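Regulator of nonsense transcripts 2 (Homo sapiens, PDB 4CEM) takes part in nonsense-mediated mRNA decay, the pathway that destroys transcripts with premature stop codons, and contains three MIF4G domains, the first of which forms this structure. Local coordinates at residues S11-L14 / H15-A18. Numbering follows the deposited sequence.
Sequences SIQL and HQEA
Gln13 stands out from the helix beside Gln16, with its amide end near Glu17. Its chain bends about CB-CG (chi2 -65°), which turns the amide somewhat forward and brings its end near the ends of Gln16 and Glu17. NE2 of Gln13 then lies 2.9 Å from OE1 of Gln16, but the angle is too poor for a hydrogen bond. The two glutamine side chains run side by side in the same direction, their amide planes turned 63° apart. On the Glu17 side, OE1 of Gln13 sits 3.0 Å from carboxylate OE2 of Glu17; as modelled both are acceptors, so the close approach is no hydrogen bond, and at 2.6 Å resolution the assignment of the amide O and N is uncertain.

Beneath these side chains, four successive i to i+4 backbone bonds set the spacing of the turn. His15 N donates to Ser11 O at 2.9 Å, Gln16 N to Ile12 O at 2.8 Å, Glu17 N to Gln13 O and Ala18 N to Leu14 O. The bond from Gln16 N to Ile12 O is the most bent of the four, with an N-H...O angle of 141°.

This part of helix 6-33 is broadly amphipathic: Gln13, Gln16 and Glu17 are exposed, while Ser11 and Ala18 are buried on the side that meets the rest of the chain. Ser11, whose OG bonds to Glu7 O, packs on Ala214 and Phe218, and Leu14 meets Val211, all on helix 209-218. The His15 ring makes edge-to-face contacts with Trp19 and Phe222, while Ala18 rests on Phe222 and Pro223, so this N-terminal helix lies against helix 209-218 and the loop after it in the all-helical MIF4G structure.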
ATOM      1  N   SER A  11     -14.007  16.230   7.566  1.00 48.83           N
ATOM      2  CA  SER A  11     -12.784  16.482   8.325  1.00 46.00           C
ATOM      3  C   SER A  11     -12.770  15.723   9.645  1.00 44.69           C
ATOM      4  O   SER A  11     -11.753  15.154  10.030  1.00 44.67           O
ATOM      5  CB  SER A  11     -12.594  17.976   8.580  1.00 46.82           C
ATOM      6  OG  SER A  11     -12.325  18.676   7.375  1.00 46.44           O
ATOM      7  N   ILE A  12     -13.894  15.701  10.340  1.00 44.20           N
ATOM      8  CA  ILE A  12     -13.995  14.905  11.558  1.00 44.42           C
ATOM      9  C   ILE A  12     -13.761  13.429  11.254  1.00 44.03           C
ATOM     10  O   ILE A  12     -13.087  12.749  12.011  1.00 43.19           O
ATOM     11  CB  ILE A  12     -15.348  15.118  12.264  1.00 45.47           C
ATOM     12  CG1 ILE A  12     -15.322  16.439  13.028  1.00 46.41           C
ATOM     13  CG2 ILE A  12     -15.658  13.986  13.229  1.00 44.49           C
ATOM     14  CD1 ILE A  12     -16.689  16.889  13.483  1.00 48.87           C
ATOM     15  N   GLN A  13     -14.296  12.943  10.139  1.00 45.94           N
ATOM     16  CA  GLN A  13     -14.069  11.552   9.740  1.00 46.92           C
ATOM     17  C   GLN A  13     -12.595  11.282   9.465  1.00 43.10           C
ATOM     18  O   GLN A  13     -12.038  10.325   9.992  1.00 44.18           O
ATOM     19  CB  GLN A  13     -14.911  11.164   8.512  1.00 50.67           C
ATOM     20  CG  GLN A  13     -16.258  10.546   8.860  1.00 53.41           C
ATOM     21  CD  GLN A  13     -16.124   9.208   9.570  1.00 56.66           C
ATOM     22  OE1 GLN A  13     -15.446   8.297   9.082  1.00 58.79           O
ATOM     23  NE2 GLN A  13     -16.769   9.083  10.733  1.00 56.01           N
ATOM     24  N   LEU A  14     -11.972  12.114   8.642  1.00 38.96           N
ATOM     25  CA  LEU A  14     -10.549  11.976   8.361  1.00 39.71           C
ATOM     26  C   LEU A  14      -9.789  11.875   9.686  1.00 40.65           C
ATOM     27  O   LEU A  14      -9.127  10.873   9.964  1.00 42.53           O
ATOM     28  CB  LEU A  14     -10.059  13.168   7.534  1.00 40.16           C
ATOM     29  CG  LEU A  14      -8.653  13.107   6.928  1.00 42.07           C
ATOM     30  CD1 LEU A  14      -8.584  12.097   5.787  1.00 39.32           C
ATOM     31  CD2 LEU A  14      -8.215  14.491   6.451  1.00 41.61           C
ATOM     32  N   HIS A  15      -9.951  12.900  10.517  1.00 39.20           N
ATOM     33  CA  HIS A  15      -9.384  12.972  11.864  1.00 38.12           C
ATOM     34  C   HIS A  15      -9.649  11.756  12.738  1.00 37.95           C
ATOM     35  O   HIS A  15      -8.781  11.324  13.484  1.00 38.58           O
ATOM     36  CB  HIS A  15      -9.902  14.258  12.506  1.00 37.67           C
ATOM     37  CG  HIS A  15      -9.555  14.425  13.964  1.00 36.64           C
ATOM     38  ND1 HIS A  15      -8.383  14.942  14.379  1.00 36.98           N
ATOM     39  CD2 HIS A  15     -10.297  14.178  15.103  1.00 35.33           C
ATOM     40  CE1 HIS A  15      -8.372  15.001  15.716  1.00 35.30           C
ATOM     41  NE2 HIS A  15      -9.542  14.532  16.159  1.00 36.45           N
ATOM     42  N   GLN A  16     -10.836  11.178  12.650  1.00 38.35           N
ATOM     43  CA  GLN A  16     -11.171   9.995  13.441  1.00 39.35           C
ATOM     44  C   GLN A  16     -10.431   8.750  12.945  1.00 39.69           C
ATOM     45  O   GLN A  16      -9.967   7.935  13.744  1.00 38.10           O
ATOM     46  CB  GLN A  16     -12.668   9.746  13.370  1.00 41.56           C
ATOM     47  CG  GLN A  16     -13.160   8.564  14.182  1.00 44.44           C
ATOM     48  CD  GLN A  16     -14.673   8.489  14.188  1.00 48.88           C
ATOM     49  OE1 GLN A  16     -15.328   8.821  13.193  1.00 52.86           O
ATOM     50  NE2 GLN A  16     -15.240   8.065  15.310  1.00 50.08           N
ATOM     51  N   GLU A  17     -10.344   8.608  11.627  1.00 38.95           N
ATOM     52  CA  GLU A  17      -9.655   7.485  11.015  1.00 41.28           C
ATOM     53  C   GLU A  17      -8.164   7.549  11.276  1.00 39.37           C
ATOM     54  O   GLU A  17      -7.530   6.531  11.548  1.00 40.45           O
ATOM     55  CB  GLU A  17      -9.915   7.443   9.503  1.00 44.80           C
ATOM     56  CG  GLU A  17     -11.201   6.707   9.148  1.00 48.30           C
ATOM     57  CD  GLU A  17     -11.784   7.122   7.813  1.00 50.95           C
ATOM     58  OE1 GLU A  17     -11.009   7.447   6.882  1.00 54.39           O
ATOM     59  OE2 GLU A  17     -13.028   7.116   7.707  1.00 54.02           O
ATOM     60  N   ALA A  18      -7.616   8.753  11.181  1.00 37.80           N
ATOM     61  CA  ALA A  18      -6.221   9.000  11.486  1.00 35.88           C
ATOM     62  C   ALA A  18      -5.877   8.445  12.864  1.00 35.34           C
ATOM     63  O   ALA A  18      -4.905   7.706  13.018  1.00 35.21           O
ATOM     64  CB  ALA A  18      -5.948  10.491  11.428  1.00 35.27           C
TER